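Local coordinates for protein PRD-containing transcription regulator (Lactobacillus casei, PDB 3NUF) that probably regulates transcription through its PRD, a helical module through which related regulators respond to the sugar phosphotransferase system, at residues A30-V35 and N56-M61; Y34-A39 and L49-L54; A40-H45 and L87-Q92; V93-H96 and E101-E104. All coordinates share one frame; numbering follows the deposited sequence. Where two conformers were deposited one is given.

Interaction 1 (A30-V35 and N56-M61). With EDO (1,2-ethanediol), chain G; EDO (1,2-ethanediol), chain F.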
loop_
_atom_site.group_PDB
_atom_site.type_symbol
_atom_site.label_atom_id
_atom_site.label_comp_id
_atom_site.label_asym_id
_atom_site.label_seq_id
_atom_site.Cartn_x
_atom_site.Cartn_y
_atom_site.Cartn_z
ATOM N N ALA A 30 -4.842 -5.702 9.076
ATOM C CA ALA A 30 -3.444 -6.076 9.244
ATOM C C ALA A 30 -2.548 -5.438 8.184
ATOM O O ALA A 30 -1.471 -4.905 8.486
ATOM C CB ALA A 30 -3.280 -7.589 9.210
ATOM N N LEU A 31 -3.048 -5.453 6.955
ATOM C CA LEU A 31 -2.243 -4.910 5.830
ATOM C C LEU A 31 -2.077 -3.374 5.947
ATOM O O LEU A 31 -0.968 -2.868 5.780
ATOM C CB LEU A 31 -2.883 -5.307 4.491
ATOM C CG LEU A 31 -2.186 -4.786 3.240
ATOM C CD1 LEU A 31 -0.728 -5.238 3.196
ATOM C CD2 LEU A 31 -2.934 -5.266 1.982
ATOM N N VAL A 32 -3.179 -2.652 6.161
ATOM C CA VAL A 32 -3.059 -1.212 6.361
ATOM C C VAL A 32 -2.120 -0.885 7.516
ATOM O O VAL A 32 -1.242 -0.006 7.404
ATOM C CB VAL A 32 -4.462 -0.598 6.584
ATOM C CG1 VAL A 32 -4.342 0.886 6.948
ATOM C CG2 VAL A 32 -5.275 -0.722 5.352
ATOM N N ASN A 33 -2.284 -1.556 8.659
ATOM C CA ASN A 33 -1.395 -1.348 9.762
ATOM C C ASN A 33 0.072 -1.571 9.375
ATOM O O ASN A 33 0.971 -0.810 9.736
ATOM C CB ASN A 33 -1.703 -2.308 10.910
ATOM C CG ASN A 33 -3.001 -2.028 11.639
ATOM O OD1 ASN A 33 -3.600 -1.007 11.487
ATOM N ND2 ASN A 33 -3.409 -3.000 12.458
ATOM N N TYR A 34 0.328 -2.693 8.657
ATOM C CA TYR A 34 1.680 -3.042 8.210
ATOM C C TYR A 34 2.283 -1.935 7.351
ATOM O O TYR A 34 3.444 -1.513 7.542
ATOM C CB TYR A 34 1.669 -4.380 7.470
ATOM C CG TYR A 34 2.921 -4.728 6.731
ATOM C CD1 TYR A 34 3.944 -5.394 7.366
ATOM C CD2 TYR A 34 3.085 -4.414 5.391
ATOM C CE1 TYR A 34 5.087 -5.730 6.689
ATOM C CE2 TYR A 34 4.248 -4.715 4.726
ATOM C CZ TYR A 34 5.216 -5.378 5.394
ATOM O OH TYR A 34 6.391 -5.723 4.727
ATOM N N VAL A 35 1.504 -1.452 6.397
ATOM C CA VAL A 35 2.000 -0.402 5.489
ATOM C C VAL A 35 2.301 0.916 6.241
ATOM O O VAL A 35 3.334 1.560 6.005
ATOM C CB VAL A 35 1.110 -0.184 4.314
ATOM C CG1 VAL A 35 1.619 0.967 3.445
ATOM C CG2 VAL A 35 1.056 -1.454 3.458
ATOM N N ASN A 56 -7.854 2.129 -0.090
ATOM C CA ASN A 56 -8.642 1.634 -1.199
ATOM C C ASN A 56 -7.774 0.764 -2.111
ATOM O O ASN A 56 -8.170 -0.323 -2.541
ATOM C CB ASN A 56 -9.289 2.815 -1.985
ATOM C CG ASN A 56 -10.132 2.359 -3.153
ATOM O OD1 ASN A 56 -11.256 1.924 -2.959
ATOM N ND2 ASN A 56 -9.560 2.409 -4.382
ATOM N N HIS A 57 -6.578 1.251 -2.389
ATOM C CA HIS A 57 -5.693 0.515 -3.295
ATOM C C HIS A 57 -5.179 -0.775 -2.646
ATOM O O HIS A 57 -5.106 -1.824 -3.307
ATOM C CB HIS A 57 -4.520 1.360 -3.757
ATOM C CG HIS A 57 -3.740 0.702 -4.846
ATOM N ND1 HIS A 57 -4.331 0.417 -6.068
ATOM C CD2 HIS A 57 -2.497 0.161 -4.879
ATOM C CE1 HIS A 57 -3.455 -0.260 -6.808
ATOM N NE2 HIS A 57 -2.333 -0.418 -6.118
ATOM N N LEU A 58 -4.843 -0.705 -1.366
ATOM C CA LEU A 58 -4.386 -1.909 -0.656
ATOM C C LEU A 58 -5.470 -2.986 -0.614
ATOM O O LEU A 58 -5.207 -4.176 -0.824
ATOM C CB LEU A 58 -3.880 -1.608 0.735
ATOM C CG LEU A 58 -2.593 -0.815 0.879
ATOM C CD1 LEU A 58 -2.415 -0.356 2.357
ATOM C CD2 LEU A 58 -1.384 -1.564 0.318
ATOM N N ILE A 59 -6.710 -2.590 -0.378
ATOM C CA ILE A 59 -7.817 -3.540 -0.433
ATOM C C ILE A 59 -7.978 -4.176 -1.800
ATOM O O ILE A 59 -8.188 -5.403 -1.897
ATOM C CB ILE A 59 -9.116 -2.871 0.042
ATOM C CG1 ILE A 59 -9.004 -2.613 1.553
ATOM C CG2 ILE A 59 -10.351 -3.735 -0.254
ATOM C CD1 ILE A 59 -10.137 -1.686 2.145
ATOM N N GLU A 60 -7.839 -3.377 -2.849
ATOM C CA GLU A 60 -7.882 -3.909 -4.196
ATOM C C GLU A 60 -6.763 -4.934 -4.463
ATOM O O GLU A 60 -7.005 -6.005 -5.011
ATOM C CB GLU A 60 -7.811 -2.755 -5.211
ATOM C CG GLU A 60 -7.712 -3.218 -6.647
ATOM C CD GLU A 60 -7.483 -2.059 -7.637
ATOM O OE1 GLU A 60 -8.361 -1.158 -7.619
ATOM O OE2 GLU A 60 -6.456 -2.030 -8.390
HETATM N N MSE A 61 -5.553 -4.599 -4.041
HETATM C CA MSE A 61 -4.397 -5.526 -4.182
HETATM C C MSE A 61 -4.605 -6.821 -3.394
HETATM O O MSE A 61 -4.344 -7.903 -3.890
HETATM C CB MSE A 61 -3.116 -4.864 -3.698
HETATM C CG MSE A 61 -2.637 -3.689 -4.526
HETATM SE SE MSE A 61 -1.099 -2.793 -3.780
HETATM C CE MSE A 61 0.050 -4.304 -3.822
HETATM C C1 EDO G . 7.939 -7.928 6.205
HETATM O O1 EDO G . 8.266 -6.618 5.735
HETATM C C2 EDO G . 8.274 -8.903 5.110
HETATM O O2 EDO G . 7.107 -9.667 4.780
HETATM C C1 EDO F . -10.451 -8.490 1.192
HETATM O O1 EDO F . -10.879 -9.839 0.933
HETATM C C2 EDO F . -9.766 -7.828 0.004
HETATM O O2 EDO F . -10.674 -7.469 -1.044
#

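Interaction 2 (Y34-A39 and L49-L54). With EDO (1,2-ethanediol), chain G.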
loop_
_atom_site.group_PDB
_atom_site.type_symbol
_atom_site.label_atom_id
_atom_site.label_comp_id
_atom_site.label_asym_id
_atom_site.label_seq_id
_atom_site.Cartn_x
_atom_site.Cartn_y
_atom_site.Cartn_z
ATOM N N TYR A 34 0.328 -2.693 8.657
ATOM C CA TYR A 34 1.680 -3.042 8.210
ATOM C C TYR A 34 2.283 -1.935 7.351
ATOM O O TYR A 34 3.444 -1.513 7.542
ATOM C CB TYR A 34 1.669 -4.380 7.470
ATOM C CG TYR A 34 2.921 -4.728 6.731
ATOM C CD1 TYR A 34 3.944 -5.394 7.366
ATOM C CD2 TYR A 34 3.085 -4.414 5.391
ATOM C CE1 TYR A 34 5.087 -5.730 6.689
ATOM C CE2 TYR A 34 4.248 -4.715 4.726
ATOM C CZ TYR A 34 5.216 -5.378 5.394
ATOM O OH TYR A 34 6.391 -5.723 4.727
ATOM N N VAL A 35 1.504 -1.452 6.397
ATOM C CA VAL A 35 2.000 -0.402 5.489
ATOM C C VAL A 35 2.301 0.916 6.241
ATOM O O VAL A 35 3.334 1.560 6.005
ATOM C CB VAL A 35 1.110 -0.184 4.314
ATOM C CG1 VAL A 35 1.619 0.967 3.445
ATOM C CG2 VAL A 35 1.056 -1.454 3.458
ATOM N N ILE A 36 1.420 1.289 7.162
ATOM C CA ILE A 36 1.629 2.507 7.964
ATOM C C ILE A 36 2.937 2.368 8.747
ATOM O O ILE A 36 3.777 3.278 8.777
ATOM C CB ILE A 36 0.448 2.755 8.898
ATOM C CG1 ILE A 36 -0.765 3.216 8.102
ATOM C CG2 ILE A 36 0.836 3.805 9.950
ATOM C CD1 ILE A 36 -2.080 3.284 8.911
ATOM N N LYS A 37 3.134 1.237 9.386
ATOM C CA LYS A 37 4.363 0.996 10.173
ATOM C C LYS A 37 5.634 0.902 9.359
ATOM O O LYS A 37 6.716 1.373 9.749
ATOM C CB LYS A 37 4.164 -0.219 11.024
ATOM C CG LYS A 37 3.134 0.010 12.148
ATOM C CD LYS A 37 2.936 -1.236 13.003
ATOM C CE LYS A 37 2.055 -2.288 12.407
ATOM N NZ LYS A 37 1.771 -3.434 13.396
ATOM N N LEU A 38 5.538 0.271 8.191
ATOM C CA LEU A 38 6.663 0.150 7.306
ATOM C C LEU A 38 7.058 1.555 6.813
ATOM O O LEU A 38 8.238 1.964 6.798
ATOM C CB LEU A 38 6.250 -0.718 6.083
ATOM C CG LEU A 38 7.352 -0.894 5.079
ATOM C CD1 LEU A 38 8.490 -1.719 5.651
ATOM C CD2 LEU A 38 6.861 -1.598 3.811
ATOM N N ALA A 39 6.080 2.340 6.390
ATOM C CA ALA A 39 6.333 3.701 5.899
ATOM C C ALA A 39 6.922 4.549 7.023
ATOM O O ALA A 39 7.895 5.267 6.780
ATOM C CB ALA A 39 5.021 4.327 5.367
ATOM N N LEU A 49 -6.340 11.804 4.480
ATOM C CA LEU A 49 -6.855 11.682 3.104
ATOM C C LEU A 49 -5.984 10.728 2.267
ATOM O O LEU A 49 -6.507 9.837 1.537
ATOM C CB LEU A 49 -6.927 13.043 2.392
ATOM C CG LEU A 49 -8.078 13.950 2.895
ATOM C CD1 LEU A 49 -7.941 15.386 2.309
ATOM C CD2 LEU A 49 -9.488 13.354 2.618
ATOM N N GLN A 50 -4.668 10.884 2.377
ATOM C CA GLN A 50 -3.777 9.956 1.685
ATOM C C GLN A 50 -3.994 8.531 2.154
ATOM O O GLN A 50 -3.935 7.573 1.343
ATOM C CB GLN A 50 -2.328 10.357 1.902
ATOM C CG GLN A 50 -1.951 11.586 1.093
ATOM C CD GLN A 50 -0.645 12.244 1.504
ATOM O OE1 GLN A 50 -0.084 11.984 2.556
ATOM N NE2 GLN A 50 -0.133 13.103 0.613
ATOM N N LEU A 51 -4.222 8.381 3.444
ATOM C CA LEU A 51 -4.414 7.081 3.996
ATOM C C LEU A 51 -5.707 6.425 3.454
ATOM O O LEU A 51 -5.722 5.212 3.230
ATOM C CB LEU A 51 -4.329 7.143 5.524
ATOM C CG LEU A 51 -4.541 5.811 6.229
ATOM C CD1 LEU A 51 -3.432 4.839 5.810
ATOM C CD2 LEU A 51 -4.595 5.906 7.758
ATOM N N GLN A 52 -6.779 7.193 3.196
ATOM C CA GLN A 52 -7.988 6.700 2.546
ATOM C C GLN A 52 -7.720 6.152 1.151
ATOM O O GLN A 52 -8.149 5.044 0.784
ATOM C CB GLN A 52 -9.024 7.837 2.424
ATOM C CG GLN A 52 -9.773 8.167 3.669
ATOM C CD GLN A 52 -10.801 9.281 3.417
ATOM O OE1 GLN A 52 -11.606 9.170 2.505
ATOM N NE2 GLN A 52 -10.767 10.315 4.229
ATOM N N VAL A 53 -7.021 6.931 0.348
ATOM C CA VAL A 53 -6.678 6.551 -1.009
ATOM C C VAL A 53 -5.769 5.327 -1.021
ATOM O O VAL A 53 -5.966 4.392 -1.775
ATOM C CB VAL A 53 -6.054 7.763 -1.740
ATOM C CG1 VAL A 53 -5.563 7.400 -3.108
ATOM C CG2 VAL A 53 -7.078 8.896 -1.872
ATOM N N LEU A 54 -4.828 5.300 -0.125
ATOM C CA LEU A 54 -3.941 4.129 0.052
ATOM C C LEU A 54 -4.700 2.877 0.409
ATOM O O LEU A 54 -4.520 1.786 -0.156
ATOM C CB LEU A 54 -2.869 4.399 1.105
ATOM C CG LEU A 54 -2.001 3.222 1.468
ATOM C CD1 LEU A 54 -1.053 2.877 0.302
ATOM C CD2 LEU A 54 -1.201 3.504 2.776
HETATM C C1 EDO G . 7.939 -7.928 6.205
HETATM O O1 EDO G . 8.266 -6.618 5.735
HETATM C C2 EDO G . 8.274 -8.903 5.110
HETATM O O2 EDO G . 7.107 -9.667 4.780
#

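Interaction 3 (A40-H45 and L87-Q92). With EDO (1,2-ethanediol), chain G.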
loop_
_atom_site.group_PDB
_atom_site.type_symbol
_atom_site.label_atom_id
_atom_site.label_comp_id
_atom_site.label_asym_id
_atom_site.label_seq_id
_atom_site.Cartn_x
_atom_site.Cartn_y
_atom_site.Cartn_z
ATOM N N ALA A 40 6.395 4.418 8.222
ATOM C CA ALA A 40 6.903 5.198 9.386
ATOM C C ALA A 40 8.358 4.842 9.685
ATOM O O ALA A 40 9.136 5.736 10.023
ATOM C CB ALA A 40 6.025 4.962 10.582
ATOM N N ALA A 41 8.743 3.576 9.536
ATOM C CA ALA A 41 10.171 3.199 9.705
ATOM C C ALA A 41 11.050 3.925 8.668
ATOM O O ALA A 41 12.206 4.295 8.957
ATOM C CB ALA A 41 10.353 1.683 9.647
ATOM N N ALA A 42 10.552 4.150 7.466
ATOM C CA ALA A 42 11.191 4.901 6.406
ATOM C C ALA A 42 10.994 6.423 6.455
ATOM O O ALA A 42 11.314 7.125 5.506
ATOM C CB ALA A 42 10.695 4.337 5.030
ATOM N N GLU A 43 10.408 6.894 7.554
ATOM C CA GLU A 43 10.124 8.312 7.791
ATOM C C GLU A 43 9.161 8.916 6.798
ATOM O O GLU A 43 9.280 10.076 6.402
ATOM C CB GLU A 43 11.429 9.135 7.860
ATOM C CG GLU A 43 12.324 8.727 9.051
ATOM C CD GLU A 43 13.657 9.509 9.094
ATOM O OE1 GLU A 43 13.691 10.695 8.701
ATOM O OE2 GLU A 43 14.668 8.926 9.519
ATOM N N ILE A 44 8.171 8.103 6.408
ATOM C CA ILE A 44 7.089 8.528 5.554
ATOM C C ILE A 44 5.790 8.415 6.304
ATOM O O ILE A 44 5.538 7.395 6.963
ATOM C CB ILE A 44 7.004 7.621 4.340
ATOM C CG1 ILE A 44 8.297 7.716 3.537
ATOM C CG2 ILE A 44 5.791 7.962 3.474
ATOM C CD1 ILE A 44 8.414 6.730 2.484
ATOM N N HIS A 45 5.016 9.488 6.229
ATOM C CA HIS A 45 3.748 9.558 6.875
ATOM C C HIS A 45 2.686 9.987 5.897
ATOM O O HIS A 45 2.951 10.784 4.978
ATOM C CB HIS A 45 3.847 10.479 8.106
ATOM C CG HIS A 45 4.783 9.950 9.150
ATOM N ND1 HIS A 45 6.134 10.233 9.156
ATOM C CD2 HIS A 45 4.577 9.076 10.168
ATOM C CE1 HIS A 45 6.712 9.585 10.154
ATOM N NE2 HIS A 45 5.789 8.874 10.781
ATOM N N LEU A 87 9.839 2.863 -4.656
ATOM C CA LEU A 87 9.736 1.603 -5.414
ATOM C C LEU A 87 10.091 0.438 -4.529
ATOM O O LEU A 87 9.440 -0.622 -4.568
ATOM C CB LEU A 87 10.584 1.662 -6.680
ATOM C CG LEU A 87 10.067 2.525 -7.787
ATOM C CD1 LEU A 87 11.250 2.858 -8.785
ATOM C CD2 LEU A 87 8.917 1.836 -8.480
ATOM N N ASP A 88 11.132 0.577 -3.712
ATOM C CA ASP A 88 11.575 -0.525 -2.841
ATOM C C ASP A 88 10.523 -0.804 -1.749
ATOM O O ASP A 88 10.257 -1.967 -1.423
ATOM C CB ASP A 88 12.912 -0.203 -2.174
ATOM C CG ASP A 88 14.094 -0.205 -3.148
ATOM O OD1 ASP A 88 13.964 -0.625 -4.321
ATOM O OD2 ASP A 88 15.193 0.239 -2.680
ATOM N N LEU A 89 9.950 0.237 -1.152
ATOM C CA LEU A 89 8.900 0.024 -0.160
ATOM C C LEU A 89 7.715 -0.668 -0.824
ATOM O O LEU A 89 7.127 -1.607 -0.248
ATOM C CB LEU A 89 8.493 1.343 0.505
ATOM C CG LEU A 89 9.513 1.983 1.409
ATOM C CD1 LEU A 89 9.147 3.429 1.710
ATOM C CD2 LEU A 89 9.575 1.161 2.706
ATOM N N ALA A 90 7.311 -0.211 -2.008
ATOM C CA ALA A 90 6.202 -0.844 -2.710
ATOM C C ALA A 90 6.497 -2.302 -3.014
ATOM O O ALA A 90 5.616 -3.165 -2.834
ATOM C CB ALA A 90 5.883 -0.087 -3.977
ATOM N N ASP A 91 7.718 -2.605 -3.476
ATOM C CA ASP A 91 8.080 -3.993 -3.730
ATOM C C ASP A 91 7.963 -4.839 -2.459
ATOM O O ASP A 91 7.461 -5.960 -2.504
ATOM C CB ASP A 91 9.518 -4.057 -4.275
ATOM C CG ASP A 91 9.937 -5.450 -4.634
ATOM O OD1 ASP A 91 9.550 -5.905 -5.694
ATOM O OD2 ASP A 91 10.648 -6.090 -3.868
ATOM N N GLN A 92 8.406 -4.302 -1.337
ATOM C CA GLN A 92 8.318 -5.041 -0.079
ATOM C C GLN A 92 6.864 -5.335 0.245
ATOM O O GLN A 92 6.529 -6.448 0.683
ATOM C CB GLN A 92 8.942 -4.238 1.052
ATOM C CG GLN A 92 8.959 -5.004 2.340
ATOM C CD GLN A 92 9.831 -4.387 3.413
ATOM O OE1 GLN A 92 10.624 -3.486 3.160
ATOM N NE2 GLN A 92 9.687 -4.902 4.629
HETATM C C1 EDO G . 7.939 -7.928 6.205
HETATM O O1 EDO G . 8.266 -6.618 5.735
HETATM C C2 EDO G . 8.274 -8.903 5.110
HETATM O O2 EDO G . 7.107 -9.667 4.780
#

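Interaction 4 (V93-H96 and E101-E104). With EDO (1,2-ethanediol), chain G.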
loop_
_atom_site.group_PDB
_atom_site.type_symbol
_atom_site.label_atom_id
_atom_site.label_comp_id
_atom_site.label_asym_id
_atom_site.label_seq_id
_atom_site.Cartn_x
_atom_site.Cartn_y
_atom_site.Cartn_z
ATOM N N VAL A 93 5.972 -4.374 0.050
ATOM C CA VAL A 93 4.547 -4.602 0.344
ATOM C C VAL A 93 3.930 -5.661 -0.543
ATOM O O VAL A 93 3.249 -6.585 -0.084
ATOM C CB VAL A 93 3.749 -3.323 0.231
ATOM C CG1 VAL A 93 2.195 -3.559 0.422
ATOM C CG2 VAL A 93 4.185 -2.306 1.266
ATOM N N VAL A 94 4.236 -5.570 -1.829
ATOM C CA VAL A 94 3.711 -6.571 -2.807
ATOM C C VAL A 94 4.165 -7.974 -2.425
ATOM O O VAL A 94 3.359 -8.908 -2.389
ATOM C CB VAL A 94 4.206 -6.228 -4.195
ATOM C CG1 VAL A 94 3.877 -7.374 -5.213
ATOM C CG2 VAL A 94 3.610 -4.880 -4.669
ATOM N N GLN A 95 5.438 -8.142 -2.111
ATOM C CA GLN A 95 5.957 -9.420 -1.715
ATOM C C GLN A 95 5.404 -9.924 -0.414
ATOM O O GLN A 95 5.224 -11.129 -0.245
ATOM C CB GLN A 95 7.477 -9.403 -1.758
ATOM C CG GLN A 95 8.067 -9.097 -3.135
ATOM C CD GLN A 95 7.578 -10.026 -4.216
ATOM O OE1 GLN A 95 7.014 -9.602 -5.262
ATOM N NE2 GLN A 95 7.754 -11.261 -3.996
ATOM N N HIS A 96 5.206 -9.021 0.510
ATOM C CA HIS A 96 4.577 -9.344 1.788
ATOM C C HIS A 96 3.174 -9.879 1.631
ATOM O O HIS A 96 2.850 -10.881 2.266
ATOM C CB HIS A 96 4.558 -8.089 2.712
ATOM C CG HIS A 96 3.716 -8.237 3.934
ATOM N ND1 HIS A 96 4.163 -8.907 5.045
ATOM C CD2 HIS A 96 2.470 -7.809 4.213
ATOM C CE1 HIS A 96 3.212 -8.853 5.976
ATOM N NE2 HIS A 96 2.162 -8.223 5.486
ATOM N N GLU A 101 1.745 -10.160 -8.833
ATOM C CA GLU A 101 2.820 -9.909 -9.761
ATOM C C GLU A 101 3.734 -8.787 -9.302
ATOM O O GLU A 101 3.281 -7.816 -8.688
ATOM C CB GLU A 101 2.255 -9.552 -11.131
ATOM C CG GLU A 101 1.370 -10.654 -11.692
ATOM C CD GLU A 101 2.023 -12.025 -11.837
ATOM O OE1 GLU A 101 3.164 -12.016 -12.385
ATOM O OE2 GLU A 101 1.407 -13.076 -11.481
ATOM N N VAL A 102 5.018 -8.920 -9.593
ATOM C CA VAL A 102 6.003 -7.938 -9.174
ATOM C C VAL A 102 5.576 -6.515 -9.538
ATOM O O VAL A 102 5.737 -5.592 -8.743
ATOM C CB VAL A 102 7.423 -8.242 -9.765
ATOM C CG1 VAL A 102 8.416 -7.095 -9.523
ATOM C CG2 VAL A 102 7.963 -9.537 -9.154
ATOM N N ALA A 103 5.093 -6.338 -10.755
ATOM C CA ALA A 103 4.759 -5.037 -11.274
ATOM C C ALA A 103 3.604 -4.330 -10.595
ATOM O O ALA A 103 3.379 -3.152 -10.888
ATOM C CB ALA A 103 4.540 -5.134 -12.804
ATOM N N GLU A 104 2.899 -4.940 -9.661
ATOM C CA GLU A 104 1.999 -4.254 -8.772
ATOM C C GLU A 104 2.760 -3.123 -8.056
ATOM O O GLU A 104 2.139 -2.147 -7.601
ATOM C CB GLU A 104 1.411 -5.168 -7.739
ATOM C CG GLU A 104 0.450 -6.221 -8.233
ATOM C CD GLU A 104 -1.009 -5.778 -8.392
ATOM O OE1 GLU A 104 -1.410 -4.659 -7.947
ATOM O OE2 GLU A 104 -1.768 -6.606 -8.954
HETATM C C1 EDO G . 7.939 -7.928 6.205
HETATM O O1 EDO G . 8.266 -6.618 5.735
HETATM C C2 EDO G . 8.274 -8.903 5.110
HETATM O O2 EDO G . 7.107 -9.667 4.780
#

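Interaction 1 (A30-V35 and N56-M61)
Leu58 points its side chain from helix 48-67 straight at helix 25-41 and is received there by Leu31, Val32 and Val35, three apolar residues along one flank of that helix. Its meeting with Val35 is tip to tip. Leu58 CD1 comes within 3.8 Å of Val35 CG2, and the other methyl, CD2, stands nearly as close to the same CG2 at 4.0 Å, so that one valine methyl faces the whole fork of the leucine. With CG2 anti to its carbonyl carbon, Val35 turns this branch toward the fork.

Leu31 approaches at a slant and lower down the leucine. Its CD2 rests 4.0 Å from Leu58 CB and also touches the backbone carbonyl, 3.8 Å from Leu58 O. Val32 touches more loosely, with CG2 4.2 Å from Leu58 CD1. No hydrogen bond crosses between the segments, and all four touching residues are buried, so apolar packing makes the fit.

The axes of the two short segments pass 10.1 Å apart and their directions differ by 125°, which is far from a straight antiparallel pairing. Every contact across the segments goes through Leu58. Around it, Val35 also packs on Val93 and Phe112, while Leu31 reaches Ile97, bringing in helices 84-97 and 104-115. Such a crossing, with aliphatic branches meshed close to the centre of the chain, is the hydrophobic core of an all-helical bundle, here that of the PRD.

Interaction 2 (Y34-A39 and L49-L54)
Ile36 swings its CG1 arm anti to its own carbonyl carbon (chi1 -72°) and then runs it out straight (chi2 171°), which carries CD1 across to Leu51. Leu51 holds CG anti to its backbone N (chi1 179°) and offers its fork. The two chains cross at about a right angle, and the isoleucine tip touches both prongs: Ile36 CD1 is 3.7 Å from Leu51 CD1 and 3.8 Å from Leu51 CD2. Leu51 was modelled in two conformers, so these details belong to one of them.

One residue back, Val35 uses the methyl left over from its packing on Leu58. Val35 CG1 meets Leu54 CD2 end on at 3.9 Å. In this way the valine serves two leucines of helix 48-67, one with each branch.

The backbones stand well apart, with Ile36 CA and Leu51 CA separated by 8.6 Å, and it is the length of the side chains that bridges the interval. Other parts of the chain complete the surroundings: Leu11 touches Ile36, Val15 of helix 13-21 touches Leu51, and Leu108 and His111 of helix 104-115 touch Leu54. The arrangement is that of two consecutive helices joined by a short connection, whose facing aliphatic residues, Ile36 partly exposed and the rest buried, pack together within the helical bundle of the PRD.

Interaction 3 (A40-H45 and L87-Q92)
Leu89 extends from helix 84-97 to meet Ala42 and Ile44, where the chain turns away from the end of helix 25-41. The contact between the segments is wholly apolar. Leu89 CD1 and Ile44 CD1 face each other tip to tip at 3.5 Å, somewhat tighter than ordinary van der Waals contact. The same leucine methyl lies 3.8 Å from Ala42 CB, and Leu89 CD2 brushes that CB at 4.1 Å, so the small alanine sits against the fork while the isoleucine closes on one prong.

Backbone hydrogen bonds of the helix end are consistent with this placement. Glu43, with positive phi, is the C-prime residue of a Schellman motif: Glu43 N bonds to Ala40 O at 3.0 Å, and Ile44 N returns to Ala39 O. The motif ends the helix and leaves both Ala42 and Ile44 facing Leu89.

Among the polar contacts, Ala42 O accepts a hydrogen bond from Lys85 NZ. Further along helix 84-97, Gln92, its chain extended, carries NE2 to O1 of an ethanediol probably left from the crystallisation liquor, though the 2.5 Å separation of NE2 and O1 is doubtfully short. Were Gln92 an alanine, Tyr34 OH would be likely to lose its weak hydrogen bond from NE2, and Leu38 part of its cover.

Leu38 also touches Leu89, and Ala115 of helix 104-115 touches Ile44, so the contact joins the end of helix 25-41 to helix 84-97, with helix 104-115 alongside.

Interaction 4 (V93-H96 and E101-E104)
Val94 faces the turn 101-104 from helix 84-97, while Val93 just before it looks into the core, packing on Val35, Leu38 and Phe112. Both methyls of Val94 are used. CG1, anti to the backbone N (chi1 171°), rests 3.6 Å from the carbonyl oxygen Glu101 O, and CG2 lies 3.8 Å from Glu104 CB, the two side chains crossing at about a right angle. That oxygen also closes the type I beta turn by accepting Glu104 N at 3.1 Å, so the valine packs against the turn's own hydrogen bond. Cut back to an alanine, Val94 is likely to leave a gap beside Glu104 CB, with Met61 and Leu100, which the valine also touches, less firmly packed.

Gln95 bends at chi2, which brings OE1 to 4.0 Å from Val102 CG2, the two side chains meeting at a slant; this is a loose touch and not a bond.

His96 takes no part in the packing on the turn; its ring stacks on that of Tyr34. In the plane of the His96 ring, at its edge, ND1 shares a hydrogen bond with O2 of an ethanediol at 3.1 Å and 156°, and either atom could be the donor.

Glu104 meets Val94 with CB and its backbone, not with its carboxylate. The carboxylate leads away to Arg64, with OE2 in a salt bridge to NE. The chemistry is therefore divided: greasy contact fastens the turn to the helix, while the buried glutamate finds its charge partner on helix 48-67, an arrangement that probably favours the ionised form.

Interactions 1 and 2 are buried and join the same two helices, 25-41 and 48-67; they share Val35, and Val32 CG1 touches Leu51 CD1 where they adjoin. Interaction 3 is also buried but lies further from the middle of the chain, exchanging helix 48-67 for helix 84-97 and a regular helix face for a helix end. Interaction 4 is only partly buried and ties helix 84-97 to the turn that follows it. Aliphatic contact carries the first three; in the fourth a valine packs on a turn, and a buried carboxylate close by is paired with Arg64. Met61, on the 56-61 segment of interaction 1, packs on Val94 and Glu104 of interaction 4, and one ethanediol touches Tyr34, Gln92 and His96.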